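Local coordinates for protein phosphodiesterase (Candida albicans, PDB 6CPU) that is a mostly helical phosphodiesterase of the HD superfamily that holds a zinc and a magnesium ion, with a small parallel sheet near its amino terminus, at residues M1-L5 / I117-K121; W134-T138 / F360-A366; P297-Q301 / H317-L323; L334-Q338 / C401-E405; V466-L470 / I557-N561. All coordinates share one frame; numbering follows the deposited sequence.

Contact 1: M1-L5 / I117-K121; sequences MAEVL and ISSAK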
# COMPACT_ATOMS: atom_id res chain seq x y z
N MET A 1 -29.37 1.24 -6.18
CA MET A 1 -28.54 0.01 -6.05
C MET A 1 -27.12 0.12 -6.66
O MET A 1 -26.14 0.00 -5.94
CB MET A 1 -29.28 -1.21 -6.62
CG MET A 1 -29.42 -2.33 -5.61
SD MET A 1 -30.60 -3.62 -6.03
CE MET A 1 -30.53 -3.67 -7.81
N ALA A 2 -27.01 0.31 -7.97
CA ALA A 2 -25.70 0.34 -8.63
C ALA A 2 -25.31 1.73 -9.15
O ALA A 2 -26.17 2.56 -9.45
CB ALA A 2 -25.67 -0.64 -9.78
N GLU A 3 -24.01 1.97 -9.22
CA GLU A 3 -23.48 3.08 -9.98
C GLU A 3 -23.30 2.57 -11.40
O GLU A 3 -22.61 1.57 -11.63
CB GLU A 3 -22.14 3.56 -9.41
CG GLU A 3 -21.43 4.57 -10.31
CD GLU A 3 -20.29 5.30 -9.61
OE1 GLU A 3 -20.49 5.83 -8.51
OE2 GLU A 3 -19.18 5.36 -10.18
N VAL A 4 -23.91 3.26 -12.37
CA VAL A 4 -23.87 2.81 -13.75
C VAL A 4 -23.02 3.78 -14.56
O VAL A 4 -23.21 5.00 -14.49
CB VAL A 4 -25.29 2.69 -14.36
CG1 VAL A 4 -25.20 2.24 -15.81
CG2 VAL A 4 -26.16 1.73 -13.55
N LEU A 5 -22.06 3.21 -15.29
CA LEU A 5 -21.14 3.96 -16.13
C LEU A 5 -21.40 3.48 -17.53
O LEU A 5 -21.25 2.30 -17.81
CB LEU A 5 -19.70 3.67 -15.72
CG LEU A 5 -19.39 3.80 -14.23
CD1 LEU A 5 -17.91 3.54 -14.00
CD2 LEU A 5 -19.75 5.16 -13.67
N ILE A 117 -26.82 -7.90 -8.93
CA ILE A 117 -26.53 -6.58 -8.35
C ILE A 117 -27.07 -6.46 -6.93
O ILE A 117 -26.39 -5.91 -6.06
CB ILE A 117 -27.05 -5.43 -9.24
CG1 ILE A 117 -26.25 -5.39 -10.55
CG2 ILE A 117 -26.93 -4.09 -8.53
CD1 ILE A 117 -26.89 -4.53 -11.62
N SER A 118 -28.27 -6.96 -6.69
CA SER A 118 -28.86 -6.88 -5.36
C SER A 118 -28.05 -7.68 -4.34
O SER A 118 -27.78 -7.20 -3.24
CB SER A 118 -30.31 -7.38 -5.35
OG SER A 118 -30.90 -7.07 -4.09
N SER A 119 -27.65 -8.89 -4.72
CA SER A 119 -26.82 -9.73 -3.85
C SER A 119 -25.50 -9.04 -3.55
O SER A 119 -25.08 -8.98 -2.41
CB SER A 119 -26.57 -11.10 -4.48
OG SER A 119 -27.77 -11.84 -4.53
N ALA A 120 -24.84 -8.51 -4.59
CA ALA A 120 -23.58 -7.80 -4.40
C ALA A 120 -23.73 -6.57 -3.50
O ALA A 120 -22.92 -6.34 -2.59
CB ALA A 120 -22.97 -7.42 -5.74
N LYS A 121 -24.78 -5.79 -3.71
CA LYS A 121 -25.00 -4.63 -2.84
C LYS A 121 -25.12 -5.04 -1.37
O LYS A 121 -24.52 -4.42 -0.50
CB LYS A 121 -26.24 -3.86 -3.25
CG LYS A 121 -26.44 -2.60 -2.43
CD LYS A 121 -27.33 -1.60 -3.14
CE LYS A 121 -27.20 -0.22 -2.54
NZ LYS A 121 -27.72 -0.20 -1.15
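Ile117 meets Met1 and Ala2 where the amino-terminal strand begins, and its CG2 branch does nearly all the touching. The methyl touches both neighbours: Met1 CE lies 3.7 Å from Ile117 CG2, and Ala2 CB lies 3.9 Å from the same methyl. The bend of the methionine chain at its last torsion (chi3 32°) turns CE back toward this isoleucine. At Ser118 the sulfur takes over, with Met1 SD resting 3.8 Å from Ser118 CA and just as near CB, so the thioether lies over the helix surface itself. One turn after Ile117, Lys121 reaches out, CG anti to the backbone N (chi1 -176°), and lays its aliphatic chain across Met1. Its CD comes unusually near Met1 CG, too tight for the exact spacing to be relied on, and its CE passes 3.6 Å from Met1 O. No hydrogen bond joins the segments, and the adhesion is apolar. Ile117 also touches Val47 and Val15, while Leu5 points to helix 25-34 on the other face. Such a helix laid over a parallel sheet by an isoleucine methyl and a methionine chain is typical of an alpha/beta layered fold.

Contact 2: W134-T138 / F360-A366; sequences WTGTT and FMIKFSA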
# COMPACT_ATOMS: atom_id res chain seq x y z
N TRP A 134 -13.50 -10.71 1.26
CA TRP A 134 -12.13 -10.73 0.72
C TRP A 134 -11.35 -11.91 1.30
O TRP A 134 -10.60 -12.56 0.58
CB TRP A 134 -11.37 -9.45 1.04
CG TRP A 134 -11.96 -8.22 0.47
CD1 TRP A 134 -12.60 -8.08 -0.73
CD2 TRP A 134 -11.89 -6.93 1.04
NE1 TRP A 134 -12.99 -6.76 -0.92
CE2 TRP A 134 -12.56 -6.04 0.16
CE3 TRP A 134 -11.36 -6.43 2.23
CZ2 TRP A 134 -12.68 -4.68 0.43
CZ3 TRP A 134 -11.51 -5.08 2.51
CH2 TRP A 134 -12.16 -4.22 1.61
N THR A 135 -11.51 -12.15 2.60
CA THR A 135 -10.72 -13.16 3.30
C THR A 135 -11.33 -14.56 3.22
O THR A 135 -10.70 -15.52 3.66
CB THR A 135 -10.56 -12.81 4.80
OG1 THR A 135 -11.87 -12.65 5.36
CG2 THR A 135 -9.75 -11.55 5.00
N GLY A 136 -12.55 -14.69 2.70
CA GLY A 136 -13.22 -15.99 2.60
C GLY A 136 -13.64 -16.58 3.94
O GLY A 136 -13.72 -17.80 4.09
N THR A 137 -13.89 -15.71 4.92
CA THR A 137 -14.19 -16.17 6.29
C THR A 137 -15.66 -16.06 6.66
O THR A 137 -16.07 -16.52 7.74
CB THR A 137 -13.32 -15.43 7.33
OG1 THR A 137 -13.49 -14.01 7.21
CG2 THR A 137 -11.86 -15.79 7.16
N THR A 138 -16.47 -15.47 5.78
CA THR A 138 -17.93 -15.37 5.98
C THR A 138 -18.75 -16.06 4.87
O THR A 138 -19.68 -15.47 4.31
CB THR A 138 -18.38 -13.91 6.11
OG1 THR A 138 -17.94 -13.16 4.97
CG2 THR A 138 -17.83 -13.28 7.38
N PHE A 360 -5.55 -14.02 12.76
CA PHE A 360 -6.95 -14.18 12.42
C PHE A 360 -7.12 -15.15 11.24
O PHE A 360 -7.98 -16.02 11.28
CB PHE A 360 -7.57 -12.83 12.06
CG PHE A 360 -8.88 -12.94 11.37
CD1 PHE A 360 -10.05 -13.05 12.10
CD2 PHE A 360 -8.95 -12.98 9.97
CE1 PHE A 360 -11.26 -13.17 11.45
CE2 PHE A 360 -10.16 -13.11 9.33
CZ PHE A 360 -11.32 -13.20 10.07
N MET A 361 -6.32 -14.96 10.19
CA MET A 361 -6.43 -15.81 9.00
C MET A 361 -6.16 -17.28 9.35
O MET A 361 -6.86 -18.18 8.86
CB MET A 361 -5.46 -15.34 7.90
CG MET A 361 -5.64 -13.89 7.46
SD MET A 361 -7.18 -13.59 6.62
CE MET A 361 -6.75 -14.19 4.98
N ILE A 362 -5.19 -17.51 10.23
CA ILE A 362 -4.85 -18.87 10.68
C ILE A 362 -5.98 -19.45 11.53
O ILE A 362 -6.49 -20.54 11.26
CB ILE A 362 -3.52 -18.87 11.46
CG1 ILE A 362 -2.35 -18.56 10.53
CG2 ILE A 362 -3.28 -20.21 12.15
CD1 ILE A 362 -1.08 -18.11 11.23
N LYS A 363 -6.40 -18.71 12.55
CA LYS A 363 -7.35 -19.27 13.52
C LYS A 363 -8.72 -19.54 12.90
O LYS A 363 -9.40 -20.48 13.30
CB LYS A 363 -7.45 -18.37 14.75
CG LYS A 363 -6.14 -18.25 15.52
CD LYS A 363 -5.75 -19.53 16.27
CE LYS A 363 -4.45 -19.33 17.04
NZ LYS A 363 -4.08 -20.50 17.89
N PHE A 364 -9.13 -18.74 11.91
CA PHE A 364 -10.40 -18.93 11.24
C PHE A 364 -10.30 -19.68 9.90
O PHE A 364 -11.28 -19.77 9.16
CB PHE A 364 -11.11 -17.58 11.08
CG PHE A 364 -11.58 -17.02 12.40
CD1 PHE A 364 -12.88 -17.22 12.83
CD2 PHE A 364 -10.67 -16.40 13.25
CE1 PHE A 364 -13.30 -16.74 14.06
CE2 PHE A 364 -11.08 -15.93 14.50
CZ PHE A 364 -12.39 -16.10 14.89
N SER A 365 -9.13 -20.26 9.62
CA SER A 365 -8.95 -21.16 8.46
C SER A 365 -9.32 -20.45 7.15
O SER A 365 -9.98 -21.03 6.28
CB SER A 365 -9.78 -22.44 8.64
OG SER A 365 -9.33 -23.19 9.76
N ALA A 366 -8.86 -19.22 7.00
CA ALA A 366 -9.08 -18.47 5.78
C ALA A 366 -8.40 -19.21 4.61
O ALA A 366 -7.32 -19.76 4.79
CB ALA A 366 -8.51 -17.07 5.90
O HOH W 1 -14.16 -18.42 9.23
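Two helix ends, each closed by a Schellman motif, are brought together where Thr135 and Thr137 face Phe360, Met361 and Ala366. Gly136, with positive phi, ends helix 127-135, and Ser365 plays the corresponding part after helix 358-363, with Ala366 N bonded to Met361 O and Ser365 N to Ile362 O. Thr137 presents its hydroxyl to the rim of the Phe360 ring, its OG1 lying in the ring plane 3.7 Å from Phe360 CZ. Its methyl meets both the alanine and the ring, Thr137 CG2 standing 3.8 Å from Ala366 CB. A second threonine works with the first: Thr137 OG1 donates to Thr135 OG1 over 2.8 Å, and Thr135 OG1 is in turn bonded to Val131 O one turn back. With its hydroxyl set between backbone N and carbonyl carbon (chi1 56°), Thr135 sends CG2 outward to lie 3.7 Å from Met361 SD. Ala366 CB packs 3.5 Å from Thr135 O. Helix 470-495 covers this junction through Ile494 on Thr137 and Leu490 on Phe360. Because the threonine hydroxyls pair with each other and with the preceding helical turn, their methyls face hydrophobic neighbours, and the helix ends meet without a direct hydrogen bond.

Contact 3: P297-Q301 / H317-L323; sequences PKFKQ and HTVLIAL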
# COMPACT_ATOMS: atom_id res chain seq x y z
N PRO A 297 21.81 10.72 -1.45
CA PRO A 297 22.27 12.04 -1.00
C PRO A 297 21.14 12.85 -0.39
O PRO A 297 19.97 12.66 -0.73
CB PRO A 297 22.75 12.71 -2.29
CG PRO A 297 21.99 12.04 -3.39
CD PRO A 297 21.63 10.65 -2.91
N LYS A 298 21.49 13.75 0.53
CA LYS A 298 20.50 14.63 1.12
C LYS A 298 20.03 15.61 0.05
O LYS A 298 20.71 15.79 -0.97
CB LYS A 298 21.09 15.38 2.32
CG LYS A 298 21.74 14.45 3.34
CD LYS A 298 21.95 15.11 4.68
CE LYS A 298 22.86 14.25 5.54
NZ LYS A 298 22.96 14.74 6.95
N PHE A 299 18.87 16.21 0.27
CA PHE A 299 18.27 17.13 -0.69
C PHE A 299 17.90 18.43 0.00
O PHE A 299 17.84 18.51 1.23
CB PHE A 299 17.04 16.49 -1.39
CG PHE A 299 16.02 15.88 -0.46
CD1 PHE A 299 14.85 16.56 -0.16
CD2 PHE A 299 16.22 14.63 0.09
CE1 PHE A 299 13.90 16.01 0.68
CE2 PHE A 299 15.27 14.07 0.94
CZ PHE A 299 14.11 14.76 1.23
N LYS A 300 17.65 19.47 -0.79
CA LYS A 300 17.42 20.81 -0.24
C LYS A 300 16.28 20.84 0.77
O LYS A 300 16.31 21.60 1.74
CB LYS A 300 17.14 21.80 -1.36
CG LYS A 300 17.10 23.25 -0.90
CD LYS A 300 17.10 24.21 -2.09
CE LYS A 300 17.37 25.64 -1.63
NZ LYS A 300 17.02 26.62 -2.69
N GLN A 301 15.26 20.01 0.54
CA GLN A 301 14.06 20.02 1.36
C GLN A 301 14.12 19.04 2.54
O GLN A 301 13.14 18.88 3.26
CB GLN A 301 12.84 19.71 0.48
CG GLN A 301 12.66 20.64 -0.71
CD GLN A 301 13.28 20.13 -2.00
OE1 GLN A 301 14.31 19.46 -1.99
NE2 GLN A 301 12.66 20.45 -3.13
N HIS A 317 10.60 25.00 -5.77
CA HIS A 317 10.93 23.69 -6.34
C HIS A 317 9.75 22.72 -6.20
O HIS A 317 9.08 22.73 -5.17
CB HIS A 317 12.15 23.11 -5.65
CG HIS A 317 13.35 24.00 -5.70
ND1 HIS A 317 14.05 24.24 -6.85
CD2 HIS A 317 13.96 24.72 -4.73
CE1 HIS A 317 15.05 25.06 -6.60
NE2 HIS A 317 15.02 25.37 -5.31
N THR A 318 9.49 21.92 -7.23
CA THR A 318 8.42 20.91 -7.18
C THR A 318 8.94 19.47 -7.11
O THR A 318 8.14 18.54 -7.00
CB THR A 318 7.46 21.01 -8.39
OG1 THR A 318 8.21 20.91 -9.61
CG2 THR A 318 6.71 22.33 -8.36
N VAL A 319 10.26 19.30 -7.16
CA VAL A 319 10.88 17.99 -6.96
C VAL A 319 12.05 18.10 -5.99
O VAL A 319 12.53 19.20 -5.71
CB VAL A 319 11.37 17.36 -8.28
CG1 VAL A 319 10.21 17.17 -9.25
CG2 VAL A 319 12.48 18.18 -8.93
N LEU A 320 12.51 16.96 -5.48
CA LEU A 320 13.61 16.93 -4.52
C LEU A 320 14.90 17.34 -5.23
O LEU A 320 15.22 16.80 -6.30
CB LEU A 320 13.78 15.54 -3.90
CG LEU A 320 12.54 14.92 -3.24
CD1 LEU A 320 12.91 13.65 -2.49
CD2 LEU A 320 11.84 15.90 -2.31
N ILE A 321 15.61 18.30 -4.66
CA ILE A 321 16.84 18.82 -5.26
C ILE A 321 18.03 18.31 -4.47
O ILE A 321 18.28 18.75 -3.36
CB ILE A 321 16.87 20.37 -5.26
CG1 ILE A 321 15.60 20.96 -5.89
CG2 ILE A 321 18.11 20.88 -5.98
CD1 ILE A 321 15.36 20.58 -7.33
N ALA A 322 18.77 17.37 -5.05
CA ALA A 322 19.92 16.76 -4.40
C ALA A 322 21.02 17.79 -4.12
O ALA A 322 21.25 18.69 -4.92
CB ALA A 322 20.48 15.64 -5.27
N LEU A 323 21.67 17.65 -2.96
CA LEU A 323 22.88 18.41 -2.62
C LEU A 323 24.11 17.53 -2.87
O LEU A 323 23.97 16.32 -3.10
CB LEU A 323 22.85 18.83 -1.15
CG LEU A 323 21.57 19.51 -0.65
CD1 LEU A 323 21.58 19.66 0.87
CD2 LEU A 323 21.38 20.85 -1.33
O HOH W 2 10.25 22.31 -2.66
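Gln301 NE2 is held by two acceptors: it donates to Val319 O over 2.9 Å, from well above that carbonyl's plane, and to a water that itself donates to His317 O. The other end of the same amide is engaged too, since Ile321 N donates almost straight to Gln301 OE1 at 3.2 Å, in the carbonyl plane and on a lone pair. A bend at chi2 (94°) lays the amide alongside the opposite backbone, where it both donates and accepts. Beside it the backbones form a single antiparallel bridge, Phe299 and Ala322 being a non-hydrogen-bonded pair flanked by two bonds: Lys300 N to Ile321 O at 2.7 Å, and the nearly linear Leu323 N to Lys298 O at 2.9 Å. This isolated bridge ties together two loop segments between helices 276-292 and 336-348. On the side of Phe299, Leu320 CD1 stands over the centre of the ring, a CH-pi contact with the methyl 4.0 Å from the ring centroid. Tyr240 meets the Phe299 ring edge-to-face. On the side of Lys300, the fully extended lysine crosses the His317 side chain at about a right angle, bringing NZ near the ring edge, 3.5 Å from His317 NE2 without a hydrogen bond.

Contact 4: L334-Q338 / C401-E405; sequences LNPIQ and CTIEE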
# COMPACT_ATOMS: atom_id res chain seq x y z
N LEU A 334 24.08 -0.45 1.18
CA LEU A 334 23.28 -0.71 -0.02
C LEU A 334 23.64 0.26 -1.14
O LEU A 334 23.62 1.48 -0.96
CB LEU A 334 21.78 -0.62 0.30
CG LEU A 334 21.25 -1.56 1.38
CD1 LEU A 334 19.76 -1.36 1.60
CD2 LEU A 334 21.55 -3.01 1.03
N ASN A 335 23.95 -0.28 -2.31
CA ASN A 335 24.24 0.51 -3.50
C ASN A 335 22.95 1.09 -4.13
O ASN A 335 21.84 0.88 -3.59
CB ASN A 335 25.07 -0.33 -4.49
CG ASN A 335 24.25 -1.34 -5.28
OD1 ASN A 335 23.03 -1.44 -5.12
ND2 ASN A 335 24.92 -2.09 -6.14
N PRO A 336 23.07 1.86 -5.24
CA PRO A 336 21.89 2.55 -5.78
C PRO A 336 20.73 1.66 -6.24
O PRO A 336 19.57 1.97 -5.93
CB PRO A 336 22.45 3.35 -6.96
CG PRO A 336 23.88 3.61 -6.56
CD PRO A 336 24.32 2.36 -5.86
N ILE A 337 21.01 0.58 -6.97
CA ILE A 337 19.93 -0.32 -7.42
C ILE A 337 19.31 -1.10 -6.26
O ILE A 337 18.09 -1.30 -6.24
CB ILE A 337 20.36 -1.25 -8.58
CG1 ILE A 337 19.11 -1.86 -9.24
CG2 ILE A 337 21.31 -2.34 -8.11
CD1 ILE A 337 19.37 -2.46 -10.60
N GLN A 338 20.12 -1.50 -5.29
CA GLN A 338 19.62 -2.14 -4.07
C GLN A 338 18.79 -1.17 -3.23
O GLN A 338 17.82 -1.57 -2.59
CB GLN A 338 20.77 -2.65 -3.22
CG GLN A 338 21.57 -3.77 -3.86
CD GLN A 338 23.00 -3.83 -3.35
OE1 GLN A 338 23.32 -3.30 -2.28
NE2 GLN A 338 23.88 -4.47 -4.12
N CYS A 401 16.69 -7.07 -13.44
CA CYS A 401 17.95 -6.49 -12.99
C CYS A 401 18.52 -7.34 -11.87
O CYS A 401 17.77 -7.96 -11.11
CB CYS A 401 17.77 -5.08 -12.44
SG CYS A 401 17.46 -3.81 -13.68
N THR A 402 19.85 -7.37 -11.77
CA THR A 402 20.53 -8.07 -10.69
C THR A 402 21.09 -7.03 -9.73
O THR A 402 21.25 -5.86 -10.10
CB THR A 402 21.63 -8.99 -11.25
OG1 THR A 402 22.50 -8.24 -12.10
CG2 THR A 402 21.01 -10.11 -12.06
N ILE A 403 21.36 -7.43 -8.49
CA ILE A 403 21.78 -6.47 -7.46
C ILE A 403 23.18 -5.87 -7.69
O ILE A 403 23.49 -4.82 -7.12
CB ILE A 403 21.72 -7.06 -6.03
CG1 ILE A 403 22.65 -8.28 -5.87
CG2 ILE A 403 20.29 -7.43 -5.66
CD1 ILE A 403 22.99 -8.55 -4.43
N GLU A 404 24.01 -6.56 -8.47
CA GLU A 404 25.29 -6.05 -8.94
C GLU A 404 25.62 -6.73 -10.26
O GLU A 404 25.05 -7.77 -10.57
CB GLU A 404 26.41 -6.32 -7.93
CG GLU A 404 26.24 -5.55 -6.63
CD GLU A 404 27.52 -5.43 -5.84
OE1 GLU A 404 28.33 -6.39 -5.85
OE2 GLU A 404 27.70 -4.38 -5.19
N GLU A 405 26.54 -6.16 -11.03
CA GLU A 405 26.91 -6.75 -12.32
C GLU A 405 27.37 -8.21 -12.18
O GLU A 405 27.08 -9.03 -13.05
CB GLU A 405 28.01 -5.93 -13.01
CG GLU A 405 27.53 -4.58 -13.52
CD GLU A 405 28.49 -3.94 -14.51
OE1 GLU A 405 29.72 -4.16 -14.39
OE2 GLU A 405 28.02 -3.21 -15.40
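The first turn of helix 336-348 faces an irregular loop, the backbones drawing nearest at Gln338 and Ile403, whose CA atoms are 5.9 Å apart. The polar centre of the contact is Ile403 O, which accepts from two side-chain amides. Asn335 ND2 approaches nearly along the C=O axis at 3.2 Å, whereas Gln338 NE2 arrives from above the carbonyl plane at 3.0 Å, so the two donors come at different angles and fill different parts of the oxygen's surface. The Glu404 chain crosses both amide side chains at a slant, its CG 3.6 Å from Gln338 NE2. Ile337 supplies the apolar part: its CG1 branch runs anti to the backbone N (chi1 -165°) and carries CD1 to 3.6 Å from Cys401 CB, while CG2 sits 3.4 Å from Ile403 O. Ile411 of helix 411-421 backs both Ile337 and Cys401. The two amides are held in place from the helix side: Asn335 OD1 accepts from Gln338 N at 2.9 Å, and Gln338 OE1 accepts from Asn335 N. Each amide thus spends its oxygen on the helix start and its nitrogen on the loop. That reciprocal pairing is a capping box, here at the head of a helix whose far end leads to the zinc ligands His349 and Asp350.

Contact 5: V466-L470 / I557-N561; sequences VTRPL and IIMEN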
# COMPACT_ATOMS: atom_id res chain seq x y z
N VAL A 466 6.25 3.90 16.38
CA VAL A 466 6.77 4.26 17.71
C VAL A 466 8.05 5.11 17.68
O VAL A 466 8.41 5.68 18.72
CB VAL A 466 6.99 3.03 18.63
CG1 VAL A 466 5.66 2.33 18.89
CG2 VAL A 466 8.02 2.08 18.06
N THR A 467 8.73 5.16 16.53
CA THR A 467 9.93 5.98 16.33
C THR A 467 9.67 7.37 15.72
O THR A 467 10.60 8.17 15.59
CB THR A 467 10.98 5.26 15.44
OG1 THR A 467 10.55 5.25 14.07
CG2 THR A 467 11.24 3.84 15.92
N ARG A 468 8.43 7.65 15.33
CA ARG A 468 8.07 9.00 14.90
C ARG A 468 7.87 9.87 16.13
O ARG A 468 7.53 9.35 17.20
CB ARG A 468 6.75 9.01 14.12
CG ARG A 468 6.71 8.11 12.89
CD ARG A 468 7.62 8.58 11.79
NE ARG A 468 7.35 7.86 10.54
CZ ARG A 468 7.97 8.08 9.38
NH1 ARG A 468 8.93 9.01 9.30
NH2 ARG A 468 7.66 7.38 8.30
N PRO A 469 8.01 11.20 15.98
CA PRO A 469 7.67 12.09 17.08
C PRO A 469 6.27 11.87 17.66
O PRO A 469 5.35 11.46 16.95
CB PRO A 469 7.81 13.48 16.46
CG PRO A 469 8.90 13.30 15.46
CD PRO A 469 8.64 11.93 14.87
N LEU A 470 6.14 12.15 18.94
CA LEU A 470 5.00 11.75 19.76
C LEU A 470 3.61 11.99 19.16
O LEU A 470 2.77 11.09 19.19
CB LEU A 470 5.08 12.44 21.13
CG LEU A 470 4.07 12.04 22.20
CD1 LEU A 470 4.05 10.54 22.45
CD2 LEU A 470 4.39 12.79 23.50
N ILE A 557 14.06 8.61 20.06
CA ILE A 557 12.63 8.97 20.05
C ILE A 557 11.76 7.91 20.71
O ILE A 557 10.79 8.25 21.39
CB ILE A 557 12.12 9.27 18.62
CG1 ILE A 557 12.86 10.47 18.02
CG2 ILE A 557 10.62 9.56 18.64
CD1 ILE A 557 12.66 10.65 16.52
N ILE A 558 12.10 6.63 20.53
CA ILE A 558 11.38 5.56 21.24
C ILE A 558 11.40 5.80 22.75
O ILE A 558 10.37 5.71 23.41
CB ILE A 558 11.97 4.16 20.95
CG1 ILE A 558 11.70 3.75 19.50
CG2 ILE A 558 11.36 3.12 21.88
CD1 ILE A 558 12.63 2.68 18.99
N MET A 559 12.58 6.11 23.28
CA MET A 559 12.72 6.37 24.72
C MET A 559 11.88 7.58 25.15
O MET A 559 11.09 7.48 26.09
CB MET A 559 14.19 6.56 25.11
CG MET A 559 14.44 6.52 26.61
SD MET A 559 14.17 4.89 27.34
CE MET A 559 15.75 4.11 26.98
N GLU A 560 12.02 8.69 24.44
CA GLU A 560 11.22 9.89 24.72
C GLU A 560 9.72 9.59 24.73
O GLU A 560 9.00 9.98 25.66
CB GLU A 560 11.52 11.00 23.69
CG GLU A 560 12.89 11.63 23.84
CD GLU A 560 13.11 12.79 22.87
OE1 GLU A 560 12.28 13.72 22.86
OE2 GLU A 560 14.13 12.76 22.14
N ASN A 561 9.25 8.88 23.71
CA ASN A 561 7.86 8.45 23.65
C ASN A 561 7.50 7.51 24.80
O ASN A 561 6.44 7.63 25.40
CB ASN A 561 7.54 7.78 22.31
CG ASN A 561 7.52 8.76 21.14
OD1 ASN A 561 7.28 9.96 21.33
ND2 ASN A 561 7.75 8.25 19.93
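Thr467 and Leu470 run beside Ile558 and Asn561 in the same direction, the CA atoms of Thr467 and Ile558 5.1 Å apart, as the loop before helix 470-495 passes over helix 552-569. Asn561 carries the polar contact through one nitrogen. Its ND2 donates to Val466 O at 2.9 Å, from above that carbonyl's plane, and to Arg468 O at 3.0 Å, and both oxygens lie close to the plane of the asparagine amide, so the flat group bridges two carbonyls two residues apart in the loop. With ND2 so engaged, OD1 faces Leu470, lying 3.3 Å from Leu470 CB. Ile557, one turn earlier, packs on the same loop: its CG2, anti to the backbone N, sits 3.4 Å from Thr467 O and as near Arg468 O. The Thr467 and Ile558 side chains run alongside each other, Thr467 CG2 3.6 Å from Ile558 CD1. Arg468 turns away, forming a salt bridge with Asp281 and bonding Trp218 O, its side chain about 11 Å from the zinc ion. A single asparagine amide satisfying two carbonyls, with isoleucines packed on the same loop, joins helix 552-569 to the loop that follows the zinc ligand Asp462 in the helical phosphodiesterase domain.

How the contacts relate
The five contacts show that burial alone does not set the chemistry. Contacts 2 and 5 are buried, whereas contacts 1, 3 and 4 are only partly so. Contact 1 belongs to the small parallel sheet and is apolar; contact 2 too has no direct hydrogen bond across it, its threonine hydroxyls pairing within one segment. Contacts 4 and 5 use the same device, side-chain amide nitrogens on loop carbonyls, though in contact 4 two amides share one oxygen and in contact 5 one amide takes two. Contact 3 relies on backbone bonds plus a single glutamine. Helix 470-495 is common to two contacts: it starts at contact 5 and covers contact 2. Contacts 3 and 4 are neighbours, with nearest atoms about 8 Å apart, while contact 1 is far from both.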